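Local structure of shikimate dehydrogenase (NADP(+)) (Peptoclostridium difficile, 5DZS) at residues B[107-112]-B[135-140]; B[204-209]-B[216-221]. The protein probably catalyses the reversible NADPH-linked reduction of 3-dehydroshikimate to shikimate, the fourth step of chorismate biosynthesis. All coordinates share one frame; numbering follows the deposited sequence. Where two conformers were deposited one is given.

Contacts 1 and 2 illustrate how a parallel sheet is clothed with helices on its two faces. Contact 1 comes first along the chain and closes before contact 2 opens; their centres are about 17 Å apart. Contact 1 joins helix 101-111 to helix 128-139, whereas contact 2 joins strand 205-208 of the six-stranded parallel sheet to helix 217-224. The alternation of that strand links them: Ile207 faces helix 101-111 and packs against Phe109, while Leu206 and Asp208 face helix 217-224. Together they build part of the Rossmann-like dinucleotide-binding domain, where Leu209, just beyond the strand, is a predicted NADP(+)-binding residue.

Contact 1 (B[107-112]-B[135-140]); sequences SMFKMA and TYFIDS
The Phe109 ring receives Tyr136 over one face: CE2 of Tyr136 stands 3.7 Å above the plane, displaced from the centre toward the rim. The two rings are inclined at 40°, with centroids 5.0 Å apart, so they neither stack nor meet edge to face. Phe137 approaches the far end of the same ring obliquely, its CE1 lying 3.6 Å from Phe109 CZ and its plane almost perpendicular to that of Phe109. Over one face of the Tyr136 ring, again toward the rim, sits Ser140 OG, which also donates a 3.0 Å hydrogen bond to Tyr136 O as helix 128-139 ends; it arrives above the carbonyl plane. That oxygen accepts the Ser140 backbone N-H as well. With CG of Tyr136 anti to the backbone N (chi1 171°), the phenol reaches across to helix 101-111 and brings OH to 3.3 Å from Phe109 CB. Val116, in the connection between the two helices, touches both phenylalanines. Elsewhere between the same helices, Tyr102 OH hydrogen-bonds Asp139 OD2, but no hydrogen bond bridges the two segments. Here they cohere through buried aromatic surface, a three-ring cluster held by shape and dispersion, with the Tyr136 hydroxyl brought alongside carbon.

Contact 2 (B[204-209]-B[216-221]); sequences DILIDL and TEFLRI
Thr216 OG1 donates a 2.9 Å hydrogen bond to Asp208 OD2, meeting the anti lone pair of that oxygen. Beside this polar link, Leu206 CD2 makes a CH-pi contact over the centre of the Phe218 ring, 3.8 Å from the centroid and almost on the ring normal. The backbone takes the ring's edge: Ile207 O lies near its plane, 3.6 Å from Phe218 CE2. Leu219 fills in next to the ring, its CD2 3.9 Å from Leu206 CB and its CG 3.8 Å from Asp208 CB. In the second shell, the Thr216 hydroxyl takes a further bond, at roughly a right angle to the first, as N-cap of helix 217-224, accepting from Leu219 N at 3.2 Å with a nearly straight N-H...O angle of 165°. A chi1 of 64°, with OG1 between the backbone N and the carbonyl carbon, lets one oxygen serve helix and strand alike. Asp208 OD1 accepts from Asn180 ND2 and Ile210 N. Strand 205-208 and the 217-221 part of the helix run nearly antiparallel, at 161°, their axes approaching to 8.8 Å, in a beta-alpha-beta unit completed by strand 228-230. Ile200 of helix 197-200 touches Leu206 and Phe218, while strand 177-180 flanks strand 205-208.

Contact 1 (B[107-112]-B[135-140])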
loop_
_atom_site.group_PDB
_atom_site.type_symbol
_atom_site.label_atom_id
_atom_site.label_comp_id
_atom_site.label_asym_id
_atom_site.label_seq_id
_atom_site.Cartn_x
_atom_site.Cartn_y
_atom_site.Cartn_z
ATOM N N SER B 107 0.902 -16.537 0.423
ATOM C CA SER B 107 1.878 -16.684 1.493
ATOM C C SER B 107 1.898 -18.097 2.108
ATOM O O SER B 107 2.976 -18.720 2.241
ATOM C CB SER B 107 1.553 -15.660 2.579
ATOM O OG SER B 107 2.478 -15.726 3.634
ATOM N N MET B 108 0.704 -18.578 2.469
ATOM C CA MET B 108 0.473 -19.905 3.075
ATOM C C MET B 108 0.929 -21.046 2.155
ATOM O O MET B 108 1.531 -22.019 2.606
ATOM C CB MET B 108 -1.026 -20.061 3.387
ATOM C CG MET B 108 -1.470 -21.448 3.855
ATOM S SD MET B 108 -3.274 -21.634 4.040
ATOM C CE MET B 108 -3.808 -21.465 2.341
ATOM N N PHE B 109 0.610 -20.925 0.872
ATOM C CA PHE B 109 0.985 -21.942 -0.131
ATOM C C PHE B 109 2.493 -22.004 -0.326
ATOM O O PHE B 109 3.062 -23.090 -0.430
ATOM C CB PHE B 109 0.279 -21.712 -1.466
ATOM C CG PHE B 109 -1.102 -22.296 -1.527
ATOM C CD1 PHE B 109 -2.176 -21.630 -0.975
ATOM C CD2 PHE B 109 -1.328 -23.510 -2.150
ATOM C CE1 PHE B 109 -3.452 -22.155 -1.040
ATOM C CE2 PHE B 109 -2.606 -24.054 -2.210
ATOM C CZ PHE B 109 -3.667 -23.370 -1.661
ATOM N N LYS B 110 3.146 -20.848 -0.358
ATOM C CA LYS B 110 4.601 -20.811 -0.489
ATOM C C LYS B 110 5.263 -21.414 0.734
ATOM O O LYS B 110 6.206 -22.180 0.618
ATOM C CB LYS B 110 5.103 -19.378 -0.672
ATOM C CG LYS B 110 4.774 -18.774 -2.020
ATOM C CD LYS B 110 5.130 -17.302 -2.041
ATOM C CE LYS B 110 4.874 -16.687 -3.404
ATOM N NZ LYS B 110 4.885 -15.204 -3.327
ATOM N N MET B 111 4.759 -21.078 1.910
ATOM C CA MET B 111 5.339 -21.579 3.149
ATOM C C MET B 111 5.215 -23.105 3.224
ATOM O O MET B 111 6.158 -23.789 3.631
ATOM C CB MET B 111 4.674 -20.882 4.346
ATOM C CG MET B 111 5.100 -21.367 5.721
ATOM S SD MET B 111 4.364 -22.947 6.187
ATOM C CE MET B 111 2.606 -22.552 6.173
ATOM N N ALA B 112 4.062 -23.624 2.802
ATOM C CA ALA B 112 3.794 -25.057 2.822
ATOM C C ALA B 112 4.380 -25.785 1.598
ATOM O O ALA B 112 4.223 -26.998 1.471
ATOM C CB ALA B 112 2.294 -25.291 2.903
ATOM N N THR B 135 -9.698 -17.090 -7.204
ATOM C CA THR B 135 -8.854 -16.123 -7.911
ATOM C C THR B 135 -7.382 -16.564 -7.870
ATOM O O THR B 135 -6.692 -16.569 -8.901
ATOM C CB THR B 135 -9.027 -14.707 -7.308
ATOM O OG1 THR B 135 -10.418 -14.348 -7.302
ATOM C CG2 THR B 135 -8.253 -13.664 -8.103
ATOM N N TYR B 136 -6.915 -16.946 -6.685
ATOM C CA TYR B 136 -5.539 -17.404 -6.518
ATOM C C TYR B 136 -5.248 -18.661 -7.332
ATOM O O TYR B 136 -4.253 -18.710 -8.067
ATOM C CB TYR B 136 -5.227 -17.652 -5.037
ATOM C CG TYR B 136 -3.900 -18.327 -4.834
ATOM C CD1 TYR B 136 -2.721 -17.613 -4.923
ATOM C CD2 TYR B 136 -3.828 -19.686 -4.578
ATOM C CE1 TYR B 136 -1.499 -18.236 -4.749
ATOM C CE2 TYR B 136 -2.613 -20.326 -4.411
ATOM C CZ TYR B 136 -1.453 -19.599 -4.493
ATOM O OH TYR B 136 -0.239 -20.252 -4.325
ATOM N N PHE B 137 -6.094 -19.683 -7.193
ATOM C CA PHE B 137 -5.888 -20.935 -7.932
ATOM C C PHE B 137 -5.826 -20.727 -9.462
ATOM O O PHE B 137 -4.964 -21.296 -10.133
ATOM C CB PHE B 137 -6.977 -21.980 -7.613
ATOM C CG PHE B 137 -6.829 -22.680 -6.277
ATOM C CD1 PHE B 137 -5.624 -23.237 -5.875
ATOM C CD2 PHE B 137 -7.944 -22.901 -5.480
ATOM C CE1 PHE B 137 -5.522 -23.921 -4.666
ATOM C CE2 PHE B 137 -7.851 -23.587 -4.277
ATOM C CZ PHE B 137 -6.645 -24.095 -3.865
ATOM N N ILE B 138 -6.747 -19.930 -10.004
ATOM C CA ILE B 138 -6.798 -19.663 -11.452
ATOM C C ILE B 138 -5.553 -18.927 -11.938
ATOM O O ILE B 138 -5.009 -19.245 -12.996
ATOM C CB ILE B 138 -8.032 -18.818 -11.843
ATOM C CG1 ILE B 138 -9.342 -19.549 -11.505
ATOM C CG2 ILE B 138 -7.994 -18.470 -13.328
ATOM C CD1 ILE B 138 -9.639 -20.761 -12.360
ATOM N N ASP B 139 -5.122 -17.927 -11.179
ATOM C CA ASP B 139 -3.923 -17.177 -11.532
ATOM C C ASP B 139 -2.681 -18.055 -11.465
ATOM O O ASP B 139 -1.720 -17.831 -12.202
ATOM C CB ASP B 139 -3.730 -15.989 -10.590
ATOM C CG ASP B 139 -4.765 -14.896 -10.785
ATOM O OD1 ASP B 139 -5.537 -14.920 -11.778
ATOM O OD2 ASP B 139 -4.794 -13.985 -9.939
ATOM N N SER B 140 -2.698 -19.053 -10.584
ATOM C CA SER B 140 -1.539 -19.932 -10.391
ATOM C C SER B 140 -1.482 -21.134 -11.337
ATOM O O SER B 140 -0.648 -22.019 -11.154
ATOM C CB SER B 140 -1.478 -20.413 -8.942
ATOM O OG SER B 140 -1.355 -19.322 -8.051
#

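Contact 2 (B[204-209]-B[216-221])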
loop_
_atom_site.group_PDB
_atom_site.type_symbol
_atom_site.label_atom_id
_atom_site.label_comp_id
_atom_site.label_asym_id
_atom_site.label_seq_id
_atom_site.Cartn_x
_atom_site.Cartn_y
_atom_site.Cartn_z
ATOM N N ASP B 204 -5.112 -35.534 -1.994
ATOM C CA ASP B 204 -3.758 -35.682 -1.443
ATOM C C ASP B 204 -3.388 -34.611 -0.419
ATOM O O ASP B 204 -2.618 -34.877 0.508
ATOM C CB ASP B 204 -2.720 -35.610 -2.570
ATOM C CG ASP B 204 -2.796 -36.782 -3.523
ATOM O OD1 ASP B 204 -3.216 -37.887 -3.111
ATOM O OD2 ASP B 204 -2.404 -36.600 -4.693
ATOM N N ILE B 205 -3.934 -33.407 -0.593
ATOM C CA ILE B 205 -3.596 -32.264 0.263
ATOM C C ILE B 205 -4.862 -31.592 0.780
ATOM O O ILE B 205 -5.787 -31.338 0.005
ATOM C CB ILE B 205 -2.789 -31.220 -0.540
ATOM C CG1 ILE B 205 -1.541 -31.878 -1.161
ATOM C CG2 ILE B 205 -2.417 -30.029 0.337
ATOM C CD1 ILE B 205 -0.808 -30.996 -2.151
ATOM N N LEU B 206 -4.922 -31.370 2.089
ATOM C CA LEU B 206 -6.039 -30.667 2.700
ATOM C C LEU B 206 -5.576 -29.320 3.213
ATOM O O LEU B 206 -4.587 -29.235 3.937
ATOM C CB LEU B 206 -6.640 -31.422 3.886
ATOM C CG LEU B 206 -7.550 -32.614 3.628
ATOM C CD1 LEU B 206 -6.745 -33.783 3.093
ATOM C CD2 LEU B 206 -8.254 -32.986 4.926
ATOM N N ILE B 207 -6.297 -28.267 2.849
ATOM C CA ILE B 207 -5.998 -26.937 3.354
ATOM C C ILE B 207 -7.230 -26.433 4.081
ATOM O O ILE B 207 -8.317 -26.381 3.512
ATOM C CB ILE B 207 -5.613 -25.961 2.225
ATOM C CG1 ILE B 207 -4.359 -26.486 1.508
ATOM C CG2 ILE B 207 -5.386 -24.559 2.786
ATOM C CD1 ILE B 207 -3.990 -25.710 0.266
ATOM N N ASP B 208 -7.069 -26.079 5.349
ATOM C CA ASP B 208 -8.199 -25.558 6.115
ATOM C C ASP B 208 -7.907 -24.113 6.492
ATOM O O ASP B 208 -6.916 -23.846 7.143
ATOM C CB ASP B 208 -8.431 -26.417 7.368
ATOM C CG ASP B 208 -9.807 -26.190 7.995
ATOM O OD1 ASP B 208 -10.522 -25.245 7.577
ATOM O OD2 ASP B 208 -10.179 -26.980 8.889
ATOM N N LEU B 209 -8.763 -23.186 6.081
ATOM C CA LEU B 209 -8.535 -21.778 6.415
ATOM C C LEU B 209 -8.862 -21.488 7.873
ATOM O O LEU B 209 -8.470 -20.444 8.410
ATOM C CB LEU B 209 -9.306 -20.849 5.480
ATOM C CG LEU B 209 -8.980 -20.995 3.989
ATOM C CD1 LEU B 209 -9.660 -19.910 3.164
ATOM C CD2 LEU B 209 -7.476 -21.010 3.736
ATOM N N THR B 216 -9.022 -29.017 13.823
ATOM C CA THR B 216 -10.303 -29.309 13.193
ATOM C C THR B 216 -10.453 -30.791 12.848
ATOM O O THR B 216 -9.467 -31.493 12.603
ATOM C CB THR B 216 -10.465 -28.509 11.889
ATOM O OG1 THR B 216 -9.464 -28.927 10.952
ATOM C CG2 THR B 216 -10.344 -27.019 12.155
ATOM N N GLU B 217 -11.695 -31.263 12.819
ATOM C CA GLU B 217 -11.969 -32.646 12.468
ATOM C C GLU B 217 -11.513 -32.905 11.030
ATOM O O GLU B 217 -11.003 -33.974 10.713
ATOM C CB GLU B 217 -13.463 -32.946 12.622
ATOM C CG GLU B 217 -13.862 -34.387 12.340
ATOM C CD GLU B 217 -13.283 -35.391 13.328
ATOM O OE1 GLU B 217 -12.631 -34.973 14.302
ATOM O OE2 GLU B 217 -13.493 -36.607 13.139
ATOM N N PHE B 218 -11.705 -31.907 10.174
ATOM C CA PHE B 218 -11.296 -31.973 8.768
ATOM C C PHE B 218 -9.823 -32.374 8.667
ATOM O O PHE B 218 -9.487 -33.359 8.008
ATOM C CB PHE B 218 -11.580 -30.606 8.126
ATOM C CG PHE B 218 -11.156 -30.466 6.685
ATOM C CD1 PHE B 218 -11.785 -31.168 5.680
ATOM C CD2 PHE B 218 -10.204 -29.512 6.328
ATOM C CE1 PHE B 218 -11.415 -31.003 4.353
ATOM C CE2 PHE B 218 -9.839 -29.329 5.001
ATOM C CZ PHE B 218 -10.441 -30.079 4.012
ATOM N N LEU B 219 -8.949 -31.626 9.341
ATOM C CA LEU B 219 -7.510 -31.937 9.313
ATOM C C LEU B 219 -7.165 -33.150 10.162
ATOM O O LEU B 219 -6.211 -33.868 9.866
ATOM C CB LEU B 219 -6.674 -30.735 9.764
ATOM C CG LEU B 219 -6.812 -29.489 8.892
ATOM C CD1 LEU B 219 -5.825 -28.420 9.347
ATOM C CD2 LEU B 219 -6.607 -29.839 7.425
ATOM N N ARG B 220 -7.940 -33.371 11.217
ATOM C CA ARG B 220 -7.720 -34.514 12.078
ATOM C C ARG B 220 -8.004 -35.787 11.272
ATOM O O ARG B 220 -7.265 -36.762 11.381
ATOM C CB ARG B 220 -8.550 -34.376 13.359
ATOM C CG ARG B 220 -8.470 -35.535 14.343
ATOM C CD ARG B 220 -8.565 -35.040 15.790
ATOM N NE ARG B 220 -9.476 -33.899 15.969
ATOM C CZ ARG B 220 -10.641 -33.926 16.619
ATOM N NH1 ARG B 220 -11.371 -32.816 16.705
ATOM N NH2 ARG B 220 -11.095 -35.048 17.177
ATOM N N ILE B 221 -9.032 -35.754 10.421
ATOM C CA ILE B 221 -9.339 -36.903 9.548
ATOM C C ILE B 221 -8.246 -37.065 8.483
ATOM O O ILE B 221 -7.872 -38.184 8.136
ATOM C CB ILE B 221 -10.717 -36.767 8.849
ATOM C CG1 ILE B 221 -11.852 -36.862 9.874
ATOM C CG2 ILE B 221 -10.910 -37.873 7.803
ATOM C CD1 ILE B 221 -13.217 -36.508 9.314
#